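Local coordinates for protein YPM (Yersinia pseudotuberculosis, PDB 1PM4) that acts as a superantigenic mitogen, a bacterial toxin that probably activates T cells by engaging their antigen receptors together with MHC class II molecules, at residues 45-51 and 62-68; 51-55 and 81-85. All coordinates share one frame; numbering follows the deposited sequence.

Interaction 1: 45-51 and 62-68; sequences ADMTLIL and EIKRNDI
Ile50 packs against an Arg65–Glu62 ion pair: its CD1 sits over one face of the Arg65 guanidinium, nearer the rim than the centre and 3.8 Å from NH2, while its CG2 meets Glu62 CD at 3.7 Å. Arg65 meets the carboxylate through two nitrogens, NE to Glu62 OE2 and NH2 to Glu62 OE1, both at 2.9 Å, with both oxygens close to the guanidinium plane. A bend at chi3 (59°) turns the guanidinium back along its own strand to reach them. The paired hydrogen bonds hold both groups against rotation. At one end, Ile68 CD1 touches Ala45 CB at 3.6 Å; at the other, Leu51 and Ile63 run side by side, CD2 to CD1 3.7 Å.

The backbones are antiparallel. Leu49 and Asn66 form a hydrogen-bonded pair, the bond from Leu49 N to Asn66 O nearly straight (171°). Further on, Leu51 takes Ile63 N on its O and gives its N to Lys64 O, so one residue faces two: a beta bulge, with Ile63 in a helical conformation. A water lies 2.8 Å from Thr48 OG1 and 2.6 Å from Asp67 OD1; Thr48 OG1 also bonds to Asn91. Glu62 OE1 accepts a second bond from Glu75 N of the second subunit.

Strand 47-54 runs between 59-67 and 84-90; Leu49 and Leu51 face the other sheet, against Leu100 and Leu72 respectively.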
ATOM      1  N   ALA A  45       6.771 -12.954  21.038  1.00 11.30           N
ATOM      2  CA  ALA A  45       6.396 -13.343  19.695  1.00 10.84           C
ATOM      3  C   ALA A  45       6.898 -12.355  18.665  1.00 10.25           C
ATOM      4  O   ALA A  45       6.898 -11.110  18.904  1.00 10.43           O
ATOM      5  CB  ALA A  45       4.895 -13.459  19.640  1.00 10.15           C
ATOM      6  N   ASP A  46       7.341 -12.879  17.518  1.00  9.53           N
ATOM      7  CA  ASP A  46       7.792 -12.094  16.395  1.00 10.77           C
ATOM      8  C   ASP A  46       7.053 -12.575  15.141  1.00 10.35           C
ATOM      9  O   ASP A  46       7.367 -13.692  14.631  1.00  9.58           O
ATOM     10  CB  ASP A  46       9.263 -12.303  16.215  1.00 11.84           C
ATOM     11  CG  ASP A  46       9.838 -11.462  15.114  1.00 15.48           C
ATOM     12  OD1 ASP A  46       9.119 -10.790  14.344  1.00 11.29           O
ATOM     13  OD2 ASP A  46      11.098 -11.462  14.988  1.00 17.40           O
ATOM     14  N   MET A  47       5.966 -11.869  14.752  1.00  9.14           N
ATOM     15  CA  MET A  47       5.072 -12.287  13.655  1.00  8.16           C
ATOM     16  C   MET A  47       4.669 -11.093  12.792  1.00  9.74           C
ATOM     17  O   MET A  47       4.719  -9.912  13.206  1.00 12.21           O
ATOM     18  CB  MET A  47       3.780 -12.911  14.220  1.00  7.14           C
ATOM     19  CG  MET A  47       4.078 -14.077  15.104  1.00  7.25           C
ATOM     20  SD  MET A  47       2.425 -14.737  15.673  1.00 12.98           S
ATOM     21  CE  MET A  47       2.992 -15.799  16.934  1.00 16.60           C
ATOM     22  N   THR A  48       4.359 -11.408  11.548  1.00  6.97           N
ATOM     23  CA  THR A  48       3.877 -10.443  10.605  1.00  9.21           C
ATOM     24  C   THR A  48       2.528 -10.807  10.106  1.00  9.01           C
ATOM     25  O   THR A  48       2.262 -11.959   9.858  1.00  5.98           O
ATOM     26  CB  THR A  48       4.934 -10.331   9.431  1.00  9.90           C
ATOM     27  OG1 THR A  48       6.200  -9.886   9.962  1.00  8.40           O
ATOM     28  CG2 THR A  48       4.514  -9.279   8.396  1.00  9.51           C
ATOM     29  N   LEU A  49       1.676  -9.805  10.001  1.00  7.89           N
ATOM     30  CA  LEU A  49       0.348  -9.962   9.425  1.00  8.66           C
ATOM     31  C   LEU A  49       0.293  -9.255   8.069  1.00  9.32           C
ATOM     32  O   LEU A  49       0.576  -8.048   7.971  1.00 10.33           O
ATOM     33  CB  LEU A  49      -0.647  -9.289  10.339  1.00  9.17           C
ATOM     34  CG  LEU A  49      -2.096  -9.334   9.889  1.00 10.30           C
ATOM     35  CD1 LEU A  49      -2.681 -10.748   9.829  1.00 10.83           C
ATOM     36  CD2 LEU A  49      -3.027  -8.481  10.800  1.00 11.72           C
ATOM     37  N   ILE A  50      -0.127  -9.995   7.066  1.00  8.39           N
ATOM     38  CA  ILE A  50      -0.209  -9.474   5.713  1.00  9.47           C
ATOM     39  C   ILE A  50      -1.642  -9.630   5.230  1.00  9.88           C
ATOM     40  O   ILE A  50      -2.236 -10.695   5.354  1.00  9.58           O
ATOM     41  CB  ILE A  50       0.729 -10.225   4.779  1.00  9.48           C
ATOM     42  CG1 ILE A  50       2.141 -10.214   5.316  1.00 10.23           C
ATOM     43  CG2 ILE A  50       0.680  -9.596   3.387  1.00 11.66           C
ATOM     44  CD1 ILE A  50       3.056 -11.231   4.600  1.00 16.54           C
ATOM     45  N   LEU A  51      -2.235  -8.534   4.748  1.00 10.32           N
ATOM     46  CA  LEU A  51      -3.518  -8.533   4.077  1.00 11.55           C
ATOM     47  C   LEU A  51      -3.337  -8.726   2.585  1.00 11.05           C
ATOM     48  O   LEU A  51      -2.618  -7.951   1.910  1.00 10.35           O
ATOM     49  CB  LEU A  51      -4.274  -7.211   4.388  1.00 11.17           C
ATOM     50  CG  LEU A  51      -5.609  -7.042   3.612  1.00 11.65           C
ATOM     51  CD1 LEU A  51      -6.659  -8.208   3.797  1.00 11.39           C
ATOM     52  CD2 LEU A  51      -6.213  -5.728   3.921  1.00 14.66           C
ATOM     53  N   GLU A  62      -0.627  -8.611  -2.104  1.00 11.81           N
ATOM     54  CA  GLU A  62      -0.583  -7.890  -0.831  1.00 11.13           C
ATOM     55  C   GLU A  62      -1.149  -6.459  -0.947  1.00 12.17           C
ATOM     56  O   GLU A  62      -0.857  -5.749  -1.872  1.00 10.85           O
ATOM     57  CB  GLU A  62       0.847  -7.875  -0.334  1.00 10.67           C
ATOM     58  CG  GLU A  62       1.094  -6.920   0.807  1.00 11.15           C
ATOM     59  CD  GLU A  62       2.482  -7.119   1.393  1.00  9.99           C
ATOM     60  OE1 GLU A  62       3.194  -8.074   1.009  1.00  9.47           O
ATOM     61  OE2 GLU A  62       2.834  -6.328   2.272  1.00 12.10           O
ATOM     62  N   ILE A  63      -1.995  -6.068  -0.026  1.00 13.78           N
ATOM     63  CA  ILE A  63      -2.382  -4.679   0.180  1.00 14.06           C
ATOM     64  C   ILE A  63      -1.468  -3.969   1.114  1.00 14.32           C
ATOM     65  O   ILE A  63      -0.970  -2.869   0.804  1.00 13.60           O
ATOM     66  CB  ILE A  63      -3.842  -4.595   0.797  1.00 15.17           C
ATOM     67  CG1 ILE A  63      -4.820  -5.256  -0.143  1.00 17.57           C
ATOM     68  CG2 ILE A  63      -4.191  -3.124   1.101  1.00 17.88           C
ATOM     69  CD1 ILE A  63      -6.258  -5.191   0.268  1.00 20.27           C
ATOM     70  N   LYS A  64      -1.260  -4.528   2.309  1.00 11.46           N
ATOM     71  CA  LYS A  64      -0.382  -3.938   3.286  1.00 11.17           C
ATOM     72  C   LYS A  64      -0.081  -4.988   4.340  1.00 10.28           C
ATOM     73  O   LYS A  64      -0.682  -6.025   4.317  1.00 11.26           O
ATOM     74  CB  LYS A  64      -1.004  -2.743   4.021  1.00 12.35           C
ATOM     75  CG  LYS A  64      -2.301  -3.043   4.658  1.00 14.16           C
ATOM     76  CD  LYS A  64      -2.801  -1.779   5.467  1.00 17.20           C
ATOM     77  CE  LYS A  64      -3.689  -0.821   4.750  1.00 21.94           C
ATOM     78  NZ  LYS A  64      -3.657   0.498   5.665  1.00 18.85           N
ATOM     79  N   ARG A  65       0.827  -4.643   5.230  1.00 11.09           N
ATOM     80  CA  ARG A  65       1.273  -5.508   6.311  1.00 11.61           C
ATOM     81  C   ARG A  65       1.617  -4.773   7.577  1.00 12.71           C
ATOM     82  O   ARG A  65       1.918  -3.579   7.587  1.00 12.76           O
ATOM     83  CB  ARG A  65       2.493  -6.364   5.904  1.00  9.85           C
ATOM     84  CG  ARG A  65       3.772  -5.567   5.731  1.00 12.60           C
ATOM     85  CD  ARG A  65       5.004  -6.377   5.418  1.00 12.49           C
ATOM     86  NE  ARG A  65       4.842  -7.148   4.195  1.00  8.61           N
ATOM     87  CZ  ARG A  65       5.574  -8.197   3.884  1.00 11.70           C
ATOM     88  NH1 ARG A  65       6.569  -8.565   4.677  1.00 12.62           N
ATOM     89  NH2 ARG A  65       5.393  -8.847   2.717  1.00 12.09           N
ATOM     90  N   ASN A  66       1.614  -5.487   8.690  1.00 12.86           N
ATOM     91  CA  ASN A  66       1.950  -4.851   9.964  1.00 15.42           C
ATOM     92  C   ASN A  66       2.610  -5.857  10.856  1.00 14.55           C
ATOM     93  O   ASN A  66       2.433  -7.101  10.689  1.00 13.04           O
ATOM     94  CB  ASN A  66       0.673  -4.292  10.635  1.00 18.51           C
ATOM     95  CG  ASN A  66       0.172  -3.000  10.033  1.00 27.99           C
ATOM     96  OD1 ASN A  66      -0.707  -2.995   9.123  1.00 38.59           O
ATOM     97  ND2 ASN A  66       0.678  -1.866  10.579  1.00 33.89           N
ATOM     98  N   ASP A  67       3.312  -5.382  11.858  1.00 11.61           N
ATOM     99  CA  ASP A  67       3.859  -6.264  12.842  1.00 13.12           C
ATOM    100  C   ASP A  67       2.753  -6.728  13.789  1.00 10.64           C
ATOM    101  O   ASP A  67       1.658  -6.174  13.815  1.00  9.31           O
ATOM    102  CB  ASP A  67       4.935  -5.540  13.664  1.00 14.86           C
ATOM    103  CG  ASP A  67       6.038  -4.954  12.810  1.00 21.61           C
ATOM    104  OD1 ASP A  67       6.534  -5.615  11.846  1.00 22.10           O
ATOM    105  OD2 ASP A  67       6.445  -3.789  13.056  1.00 29.42           O
ATOM    106  N   ILE A  68       3.097  -7.701  14.589  1.00 11.78           N
ATOM    107  CA  ILE A  68       2.266  -8.141  15.733  1.00 11.38           C
ATOM    108  C   ILE A  68       1.905  -6.930  16.581  1.00 11.07           C
ATOM    109  O   ILE A  68       2.700  -5.986  16.707  1.00  9.59           O
ATOM    110  CB  ILE A  68       2.977  -9.320  16.507  1.00 12.96           C
ATOM    111  CG1 ILE A  68       1.983 -10.051  17.411  1.00 16.05           C
ATOM    112  CG2 ILE A  68       4.234  -8.857  17.227  1.00 15.57           C
ATOM    113  CD1 ILE A  68       2.580 -11.170  18.200  1.00 16.75           C
TER
HETATM  114  O   HOH W   1       7.053  -8.201  11.975  1.00 30.21           O

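Interaction 2: 51-55 and 81-85; sequences LLRNV and GLSWI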
ATOM      1  N   LEU A  51      -2.235  -8.534   4.748  1.00 10.32           N
ATOM      2  CA  LEU A  51      -3.518  -8.533   4.077  1.00 11.55           C
ATOM      3  C   LEU A  51      -3.337  -8.726   2.585  1.00 11.05           C
ATOM      4  O   LEU A  51      -2.618  -7.951   1.910  1.00 10.35           O
ATOM      5  CB  LEU A  51      -4.274  -7.211   4.388  1.00 11.17           C
ATOM      6  CG  LEU A  51      -5.609  -7.042   3.612  1.00 11.65           C
ATOM      7  CD1 LEU A  51      -6.659  -8.208   3.797  1.00 11.39           C
ATOM      8  CD2 LEU A  51      -6.213  -5.728   3.921  1.00 14.66           C
ATOM      9  N   LEU A  52      -3.919  -9.817   2.076  1.00 11.54           N
ATOM     10  CA  LEU A  52      -3.946 -10.060   0.653  1.00 13.52           C
ATOM     11  C   LEU A  52      -5.357  -9.904   0.102  1.00 14.99           C
ATOM     12  O   LEU A  52      -6.353 -10.268   0.775  1.00 15.42           O
ATOM     13  CB  LEU A  52      -3.428 -11.426   0.377  1.00 13.64           C
ATOM     14  CG  LEU A  52      -2.095 -11.817   1.060  1.00 14.37           C
ATOM     15  CD1 LEU A  52      -2.101 -13.312   1.111  1.00 17.57           C
ATOM     16  CD2 LEU A  52      -1.030 -11.329   0.261  1.00 16.90           C
ATOM     17  N   ARG A  53      -5.437  -9.414  -1.128  1.00 17.36           N
ATOM     18  CA  ARG A  53      -6.700  -9.345  -1.863  1.00 20.16           C
ATOM     19  C   ARG A  53      -6.641 -10.118  -3.158  1.00 21.62           C
ATOM     20  O   ARG A  53      -5.603 -10.166  -3.794  1.00 15.46           O
ATOM     21  CB  ARG A  53      -7.135  -7.888  -2.107  1.00 21.53           C
ATOM     22  CG  ARG A  53      -8.614  -7.721  -1.652  1.00 27.79           C
ATOM     23  CD  ARG A  53      -9.295  -6.329  -1.795  1.00 36.29           C
ATOM     24  NE  ARG A  53     -10.508  -6.111  -0.964  1.00 37.70           N
ATOM     25  CZ  ARG A  53     -11.435  -7.033  -0.673  1.00 41.53           C
ATOM     26  NH1 ARG A  53     -11.342  -8.279  -1.099  1.00 42.92           N
ATOM     27  NH2 ARG A  53     -12.475  -6.706   0.078  1.00 43.00           N
ATOM     28  N   ASN A  54      -7.760 -10.714  -3.564  1.00 25.14           N
ATOM     29  CA  ASN A  54      -7.830 -11.326  -4.874  1.00 28.41           C
ATOM     30  C   ASN A  54      -8.130 -10.204  -5.877  1.00 30.72           C
ATOM     31  O   ASN A  54      -9.122  -9.504  -5.777  1.00 32.17           O
ATOM     32  CB  ASN A  54      -8.875 -12.430  -4.949  1.00 30.66           C
ATOM     33  CG  ASN A  54      -8.576 -13.453  -6.067  1.00 32.15           C
ATOM     34  OD1 ASN A  54      -8.903 -14.660  -5.969  1.00 36.92           O
ATOM     35  ND2 ASN A  54      -7.933 -12.967  -7.135  1.00 36.09           N
ATOM     36  N   VAL A  55      -7.264 -10.060  -6.849  1.00 33.09           N
ATOM     37  CA  VAL A  55      -7.083  -8.786  -7.561  1.00 35.34           C
ATOM     38  C   VAL A  55      -8.115  -8.480  -8.670  1.00 36.89           C
ATOM     39  O   VAL A  55      -8.738  -7.376  -8.691  1.00 37.53           O
ATOM     40  CB  VAL A  55      -5.639  -8.743  -8.084  1.00 35.36           C
ATOM     41  CG1 VAL A  55      -5.447  -7.737  -9.199  1.00 37.11           C
ATOM     42  CG2 VAL A  55      -4.721  -8.421  -6.920  1.00 36.28           C
ATOM     43  N   GLY A  81     -18.085  -7.999  -4.964  1.00 31.88           N
ATOM     44  CA  GLY A  81     -17.529  -8.510  -3.724  1.00 31.65           C
ATOM     45  C   GLY A  81     -16.210  -9.169  -4.004  1.00 31.06           C
ATOM     46  O   GLY A  81     -15.973  -9.665  -5.102  1.00 33.07           O
ATOM     47  N   LEU A  82     -15.338  -9.182  -3.009  1.00 29.54           N
ATOM     48  CA  LEU A  82     -14.077  -9.855  -3.145  1.00 28.58           C
ATOM     49  C   LEU A  82     -13.639 -10.377  -1.807  1.00 26.24           C
ATOM     50  O   LEU A  82     -13.978  -9.831  -0.750  1.00 27.08           O
ATOM     51  CB  LEU A  82     -13.018  -8.916  -3.702  1.00 28.85           C
ATOM     52  CG  LEU A  82     -13.060  -8.666  -5.220  1.00 31.09           C
ATOM     53  CD1 LEU A  82     -11.867  -7.791  -5.558  1.00 32.99           C
ATOM     54  CD2 LEU A  82     -13.011  -9.969  -6.007  1.00 30.46           C
ATOM     55  N   SER A  83     -12.876 -11.448  -1.869  1.00 24.81           N
ATOM     56  CA  SER A  83     -12.436 -12.087  -0.658  1.00 21.63           C
ATOM     57  C   SER A  83     -11.078 -11.558  -0.320  1.00 18.35           C
ATOM     58  O   SER A  83     -10.356 -10.936  -1.123  1.00 17.62           O
ATOM     59  CB  SER A  83     -12.490 -13.623  -0.756  1.00 23.12           C
ATOM     60  OG  SER A  83     -11.677 -14.070  -1.791  1.00 23.99           O
ATOM     61  N   TRP A  84     -10.710 -11.797   0.922  1.00 15.23           N
ATOM     62  CA  TRP A  84      -9.421 -11.326   1.394  1.00 14.40           C
ATOM     63  C   TRP A  84      -8.826 -12.464   2.171  1.00 12.51           C
ATOM     64  O   TRP A  84      -9.554 -13.342   2.642  1.00  9.53           O
ATOM     65  CB  TRP A  84      -9.608 -10.086   2.273  1.00 15.12           C
ATOM     66  CG  TRP A  84     -10.472 -10.206   3.420  1.00 14.44           C
ATOM     67  CD1 TRP A  84     -10.135 -10.666   4.633  1.00 16.25           C
ATOM     68  CD2 TRP A  84     -11.863  -9.781   3.517  1.00 14.47           C
ATOM     69  NE1 TRP A  84     -11.197 -10.581   5.488  1.00 16.96           N
ATOM     70  CE2 TRP A  84     -12.282 -10.045   4.837  1.00 16.33           C
ATOM     71  CE3 TRP A  84     -12.768  -9.192   2.621  1.00 18.72           C
ATOM     72  CZ2 TRP A  84     -13.606  -9.779   5.306  1.00 17.00           C
ATOM     73  CZ3 TRP A  84     -14.086  -8.907   3.064  1.00 18.21           C
ATOM     74  CH2 TRP A  84     -14.485  -9.199   4.402  1.00 18.20           C
ATOM     75  N   ILE A  85      -7.516 -12.423   2.326  1.00 11.43           N
ATOM     76  CA  ILE A  85      -6.773 -13.318   3.216  1.00 11.48           C
ATOM     77  C   ILE A  85      -5.876 -12.548   4.145  1.00  9.72           C
ATOM     78  O   ILE A  85      -5.131 -11.599   3.758  1.00 10.40           O
ATOM     79  CB  ILE A  85      -5.948 -14.282   2.394  1.00 12.50           C
ATOM     80  CG1 ILE A  85      -6.870 -15.309   1.772  1.00 14.88           C
ATOM     81  CG2 ILE A  85      -4.820 -15.034   3.239  1.00 13.28           C
ATOM     82  CD1 ILE A  85      -6.103 -16.090   0.730  1.00 19.37           C
TER
HETATM   83  O   HOH W   2     -15.628  -7.275  -0.511  1.00 39.50           O
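Arg53 leans across to Leu82 and Trp84. Its chi1 of -129° lies away from any staggered position, and the chain then runs extended from CG to NE, carrying the guanidinium beyond its own pairing partner. NH1 donates to Leu82 O at 3.1 Å; the carbonyl oxygen lies near the guanidinium plane, yet the donor stands almost directly above the carbonyl plane instead of on a lone pair. NH1 also comes within 3.2 Å of Leu82 CB, a tight fit. NE forms a salt bridge with Asp76, which helps fix the group's rotation.

Trp84 CG is flanked by its own N and C (chi1 57°), and the side chain runs alongside Arg53. Trp84 CB lies over one face of the Arg53 guanidinium, and Trp84 CE3 is 3.6 Å from Arg53 NH2, the ring turned nearly perpendicular to the guanidinium. Leu51 CD1 packs on Trp84 CB at 3.8 Å. On the reverse face of the sheet, Leu52 and Ile85 meet through CD1 and CG2, 3.9 Å apart, and their backbones exchange two bonds, the one from Leu52 N to Ile85 O only 2.7 Å. Leu82 CD1 presses to 3.2 Å from Asn54 O, which is buried without a polar partner.

Such antiparallel pairing of strands distant in sequence, 47-54 with 84-90, belongs to the jelly-roll sandwich of this superantigen.

How the interactions relate
Interactions 1 and 2, their centres 15 Å apart, lie on opposite edges of strand 47-54 and share Leu51, whose backbone N and O pair with 62-68 while its CD1 reaches 81-85. Around this residue the two contacts touch: Ile63 CD1 packs 3.7 Å from Arg53 CB, and Glu62 N lies 3.6 Å from Leu52 CD2. Leu51, Ile63 and Arg53 share Tyr74 of the other sheet as a neighbour, so both contacts help form the interior of the sandwich. On the reverse side, Ile50 and Glu62 of interaction 1 and Leu52 of interaction 2 meet Glu75 of the second subunit, making both part of one subunit interface.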